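Local structure of DUF1116 domain-containing protein (Enterococcus faecalis, 3CLQ) at residues K25-F31 with V115-E121; P161-A166 with Y208-F214. The protein is of unknown function but belongs to the AllG family, named after a subunit of oxamate carbamoyltransferase, and may have a related role. All blocks are in the same frame, centred on the assembly; numbering follows the deposited sequence.

Contact 1. Residues K25-F31 with V115-E121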
# COMPACT_ATOMS: atom_id res chain seq x y z
N LYS B 25 4.26 -7.05 20.71
CA LYS B 25 4.79 -7.10 19.38
C LYS B 25 4.47 -8.46 18.80
O LYS B 25 5.27 -9.38 18.86
CB LYS B 25 6.29 -6.85 19.41
CG LYS B 25 6.76 -5.87 18.36
CD LYS B 25 7.91 -4.96 18.87
CE LYS B 25 9.26 -5.61 18.73
NZ LYS B 25 9.52 -6.18 17.36
N PRO B 26 3.28 -8.58 18.22
CA PRO B 26 2.75 -9.80 17.60
C PRO B 26 3.56 -10.23 16.38
O PRO B 26 3.67 -9.46 15.41
CB PRO B 26 1.36 -9.38 17.13
CG PRO B 26 1.06 -8.13 17.87
CD PRO B 26 2.34 -7.45 18.11
N ILE B 27 4.12 -11.44 16.44
CA ILE B 27 4.91 -12.01 15.34
C ILE B 27 4.20 -13.21 14.72
O ILE B 27 3.81 -14.16 15.40
CB ILE B 27 6.31 -12.46 15.81
CG1 ILE B 27 7.02 -11.31 16.56
CG2 ILE B 27 7.16 -12.96 14.62
CD1 ILE B 27 7.23 -10.04 15.74
N LEU B 28 4.02 -13.17 13.40
CA LEU B 28 3.42 -14.30 12.74
C LEU B 28 4.51 -15.33 12.64
O LEU B 28 5.51 -15.09 11.93
CB LEU B 28 2.94 -13.92 11.35
CG LEU B 28 2.49 -15.13 10.53
CD1 LEU B 28 1.43 -15.95 11.27
CD2 LEU B 28 1.95 -14.65 9.23
N VAL B 29 4.34 -16.45 13.35
CA VAL B 29 5.39 -17.47 13.37
C VAL B 29 5.08 -18.76 12.62
O VAL B 29 5.98 -19.50 12.24
CB VAL B 29 5.93 -17.79 14.79
CG1 VAL B 29 6.48 -16.52 15.45
CG2 VAL B 29 4.87 -18.49 15.68
N GLY B 30 3.80 -19.05 12.40
CA GLY B 30 3.48 -20.31 11.75
C GLY B 30 2.03 -20.42 11.32
O GLY B 30 1.24 -19.48 11.49
N PHE B 31 1.71 -21.59 10.76
CA PHE B 31 0.35 -21.98 10.39
C PHE B 31 0.21 -23.45 10.69
O PHE B 31 1.18 -24.20 10.56
CB PHE B 31 0.13 -21.80 8.90
CG PHE B 31 0.18 -20.37 8.44
CD1 PHE B 31 -0.98 -19.61 8.38
CD2 PHE B 31 1.37 -19.79 8.05
CE1 PHE B 31 -0.94 -18.29 7.95
CE2 PHE B 31 1.41 -18.48 7.61
CZ PHE B 31 0.27 -17.73 7.56
N VAL B 115 -4.95 -22.33 10.91
CA VAL B 115 -4.95 -21.02 11.58
C VAL B 115 -3.56 -20.37 11.56
O VAL B 115 -2.57 -21.08 11.50
CB VAL B 115 -5.45 -21.12 13.06
CG1 VAL B 115 -6.94 -21.38 13.11
CG2 VAL B 115 -4.69 -22.21 13.84
N HIS B 116 -3.51 -19.03 11.58
CA HIS B 116 -2.25 -18.27 11.82
C HIS B 116 -1.79 -18.56 13.24
O HIS B 116 -2.60 -18.55 14.16
CB HIS B 116 -2.47 -16.75 11.80
CG HIS B 116 -3.05 -16.22 10.54
ND1 HIS B 116 -4.31 -16.57 10.09
CD2 HIS B 116 -2.59 -15.29 9.67
CE1 HIS B 116 -4.57 -15.92 8.97
NE2 HIS B 116 -3.54 -15.13 8.70
N ILE B 117 -0.50 -18.77 13.45
CA ILE B 117 -0.02 -18.83 14.81
C ILE B 117 0.80 -17.58 15.06
O ILE B 117 1.86 -17.40 14.45
CB ILE B 117 0.87 -20.02 15.03
CG1 ILE B 117 0.25 -21.27 14.42
CG2 ILE B 117 1.08 -20.21 16.50
CD1 ILE B 117 1.28 -22.25 13.92
N ILE B 118 0.30 -16.73 15.95
CA ILE B 118 0.86 -15.41 16.18
C ILE B 118 1.31 -15.32 17.62
O ILE B 118 0.53 -15.58 18.52
CB ILE B 118 -0.22 -14.32 15.92
CG1 ILE B 118 -0.59 -14.27 14.44
CG2 ILE B 118 0.27 -12.94 16.33
CD1 ILE B 118 -1.84 -13.48 14.20
N LYS B 119 2.55 -14.95 17.86
CA LYS B 119 3.11 -15.06 19.20
C LYS B 119 3.59 -13.70 19.62
O LYS B 119 4.19 -13.01 18.83
CB LYS B 119 4.27 -16.05 19.19
CG LYS B 119 4.77 -16.49 20.55
CD LYS B 119 5.76 -17.65 20.38
CE LYS B 119 7.11 -17.40 21.10
NZ LYS B 119 7.92 -16.32 20.41
N ASN B 120 3.32 -13.31 20.86
CA ASN B 120 3.77 -12.02 21.33
C ASN B 120 5.27 -11.99 21.68
O ASN B 120 5.70 -12.61 22.65
CB ASN B 120 2.95 -11.60 22.54
CG ASN B 120 3.04 -10.12 22.82
OD1 ASN B 120 4.01 -9.45 22.43
ND2 ASN B 120 2.02 -9.58 23.50
N GLU B 121 6.05 -11.25 20.90
CA GLU B 121 7.50 -11.18 21.12
C GLU B 121 7.83 -10.54 22.47
O GLU B 121 8.89 -10.80 23.05
CB GLU B 121 8.21 -10.43 19.99
CG GLU B 121 9.73 -10.49 20.04
CD GLU B 121 10.43 -9.61 18.97
OE1 GLU B 121 10.68 -8.40 19.23
OE2 GLU B 121 10.75 -10.12 17.88
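A classic beta bulge interrupts the antiparallel pairing of strands 26-33 and 114-120, the two middle strands of a four-stranded sheet. At one end the ladder is regular: Ile27 N donates to Lys119 O and Lys119 N to Ile27 O, both at 2.9 Å. Then Val29 and Gly30 together face Ile117, whose O accepts from Val29 N (2.9 Å) and, less closely, from Gly30 N (3.3 Å); Ile117 N returns a bond to Gly30 O at 2.7 Å. The register thus slips by one residue. Glycine suits the second bulge position, because a CB there would lie 2.9 Å from Ile117 CD1, a clash. Beyond the ladder, Glu121 N bonds to Lys25 O (2.9 Å), Lys25 N reaches Asn120 OD1 (3.0 Å), and a salt bridge whose hydrogen bond is weak joins Lys25 NZ to Glu121 OE1 (3.1 Å), charges well placed just past the strand ends, where both residues reach solvent. Pro26, Leu28, Phe31, His116, Ile118 and Asn120 share one buried face, where Pro26 CB meets Ile118 CG2 (3.8 Å) and Phe31 CE1 lies over the His116 ring, 3.8 Å from His116 CD2. Buried polar groups find partners: His116 bonds to Thr129 O and Thr236 OG1, Asn120 to Ser24 and Asn125. Helices 146-168, 176-183 and 234-247 pack against this face, while strands 126-130 and 174-175 flank the pair.

Contact 2. Residues P161-A166 with Y208-F214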
# COMPACT_ATOMS: atom_id res chain seq x y z
N PRO B 161 -0.86 -26.60 4.22
CA PRO B 161 0.46 -27.22 4.28
C PRO B 161 1.54 -26.36 3.64
O PRO B 161 2.63 -26.20 4.20
CB PRO B 161 0.26 -28.50 3.48
CG PRO B 161 -1.17 -28.85 3.71
CD PRO B 161 -1.87 -27.53 3.68
N LEU B 162 1.24 -25.79 2.48
CA LEU B 162 2.16 -24.87 1.83
C LEU B 162 2.54 -23.76 2.80
O LEU B 162 3.72 -23.45 2.96
CB LEU B 162 1.52 -24.29 0.58
CG LEU B 162 2.42 -23.63 -0.48
CD1 LEU B 162 1.59 -22.93 -1.54
CD2 LEU B 162 3.38 -22.64 0.12
N LEU B 163 1.56 -23.16 3.46
CA LEU B 163 1.87 -22.05 4.34
C LEU B 163 2.74 -22.47 5.49
O LEU B 163 3.72 -21.81 5.80
CB LEU B 163 0.61 -21.37 4.87
CG LEU B 163 0.27 -20.09 4.12
CD1 LEU B 163 1.42 -19.80 3.22
CD2 LEU B 163 -1.02 -20.23 3.30
N HIS B 164 2.37 -23.58 6.11
CA HIS B 164 3.10 -24.13 7.25
C HIS B 164 4.55 -24.38 6.89
O HIS B 164 5.45 -24.01 7.64
CB HIS B 164 2.45 -25.46 7.65
CG HIS B 164 3.26 -26.28 8.60
ND1 HIS B 164 3.16 -26.16 9.97
CD2 HIS B 164 4.13 -27.30 8.38
CE1 HIS B 164 3.95 -27.05 10.55
NE2 HIS B 164 4.56 -27.74 9.61
N ASP B 165 4.77 -25.02 5.74
CA ASP B 165 6.11 -25.32 5.27
C ASP B 165 6.90 -24.03 4.99
O ASP B 165 8.06 -23.89 5.38
CB ASP B 165 6.04 -26.24 4.04
CG ASP B 165 5.53 -27.65 4.38
OD1 ASP B 165 5.68 -28.56 3.53
OD2 ASP B 165 5.00 -27.86 5.51
N ALA B 166 6.26 -23.07 4.34
CA ALA B 166 6.92 -21.81 4.07
C ALA B 166 7.44 -21.16 5.36
O ALA B 166 8.55 -20.62 5.39
CB ALA B 166 5.97 -20.89 3.36
N TYR B 208 9.56 -17.45 0.84
CA TYR B 208 9.47 -18.68 1.63
C TYR B 208 8.67 -19.78 0.95
O TYR B 208 9.04 -20.95 1.03
CB TYR B 208 8.90 -18.37 3.02
CG TYR B 208 9.63 -17.25 3.69
CD1 TYR B 208 11.02 -17.21 3.71
CD2 TYR B 208 8.93 -16.20 4.28
CE1 TYR B 208 11.70 -16.17 4.31
CE2 TYR B 208 9.60 -15.15 4.89
CZ TYR B 208 10.98 -15.15 4.90
OH TYR B 208 11.64 -14.10 5.52
N MSE B 209 7.58 -19.43 0.27
CA MSE B 209 6.80 -20.42 -0.45
C MSE B 209 7.64 -21.04 -1.53
O MSE B 209 7.56 -22.22 -1.80
CB MSE B 209 5.55 -19.81 -1.08
CG MSE B 209 4.50 -19.30 -0.12
SE MSE B 209 3.17 -18.23 -1.09
CE MSE B 209 2.27 -19.64 -2.05
N VAL B 210 8.46 -20.24 -2.17
CA VAL B 210 9.26 -20.77 -3.25
C VAL B 210 10.30 -21.81 -2.76
O VAL B 210 10.75 -22.65 -3.53
CB VAL B 210 9.91 -19.63 -4.01
CG1 VAL B 210 11.01 -20.13 -4.92
CG2 VAL B 210 8.84 -18.89 -4.79
N GLN B 211 10.64 -21.76 -1.47
CA GLN B 211 11.67 -22.64 -0.92
C GLN B 211 11.08 -24.01 -0.54
O GLN B 211 11.74 -24.88 0.03
CB GLN B 211 12.31 -21.99 0.30
CG GLN B 211 13.46 -21.09 -0.06
CD GLN B 211 14.01 -20.37 1.14
OE1 GLN B 211 13.65 -19.22 1.40
NE2 GLN B 211 14.87 -21.04 1.90
N THR B 212 9.82 -24.17 -0.90
CA THR B 212 9.00 -25.25 -0.43
C THR B 212 9.05 -26.36 -1.47
O THR B 212 9.62 -26.19 -2.55
CB THR B 212 7.58 -24.70 -0.25
OG1 THR B 212 7.08 -25.10 1.02
CG2 THR B 212 6.68 -25.15 -1.36
N ASP B 213 8.48 -27.51 -1.15
CA ASP B 213 8.54 -28.59 -2.10
C ASP B 213 7.32 -28.70 -2.97
O ASP B 213 7.21 -29.62 -3.77
CB ASP B 213 8.87 -29.92 -1.41
CG ASP B 213 10.36 -30.03 -1.05
OD1 ASP B 213 10.75 -31.04 -0.40
OD2 ASP B 213 11.13 -29.08 -1.42
N PHE B 214 6.40 -27.76 -2.83
CA PHE B 214 5.25 -27.69 -3.72
C PHE B 214 5.65 -27.40 -5.18
O PHE B 214 6.66 -26.73 -5.44
CB PHE B 214 4.20 -26.72 -3.17
CG PHE B 214 3.48 -27.23 -1.94
CD1 PHE B 214 2.19 -27.73 -2.03
CD2 PHE B 214 4.13 -27.27 -0.71
CE1 PHE B 214 1.54 -28.23 -0.89
CE2 PHE B 214 3.49 -27.78 0.42
CZ PHE B 214 2.19 -28.26 0.33
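Packing of a helix on a helix end and its following loop joins the C-terminal part of helix 146-168 to the end of helix 195-210 and the residues after it, with no hydrogen bond between the two segments. Tyr208 comes first: its CB lies 3.9 Å from Ala166 CB and 3.3 Å from Ala166 O, and the small alanine lets the backbones approach until their CA atoms are 4.7 Å apart. Met209, present as selenomethionine, extends its flexible side chain along the buried side, where CE touches Leu162 CD1 at 3.4 Å and CG sits 4.1 Å from Ala166 CB; Val222 of helix 216-226 touches both Leu162 and Met209. The backbone of Val210 faces the dimer partner, its O accepting a hydrogen bond from Arg216 of the second subunit. Thr212 N still bonds to Met209 O (3.1 Å) as the chain turns away, and the compact Thr212 side chain points back at the first helix, with OG1 3.4 Å from Asp165 CB. Phe214 then closes the contact with a broad apolar surface, while its O is bonded by the same Arg216 of the second subunit. The edge of the Phe214 ring meets Pro161, with Phe214 CZ 3.7 Å from Pro161 CB, and one face receives a CH-pi contact from Leu162, whose CB stands 4.0 Å from the ring centroid and only 8° off the ring normal.

The centres of contacts 1 and 2 lie about 17 Å apart, on the same side of the chain's centre. They follow one another in sequence: the sheet pairing of 25-31 with 115-121 is complete before the packing of 161-166 against 208-214 begins. Helix 146-168 connects them, packing on strand 26-33 and, through 161-166, also meeting the end of helix 195-210. They touch directly where Phe31 O and His164 ND1, 2.9 Å apart, form a probable hydrogen bond and Phe31 CD2 packs 3.6 Å from Leu163 CB. An unbroken line of packing therefore leads from the sheet, through helix 146-168, to the 208-214 segment, which contacts the second subunit.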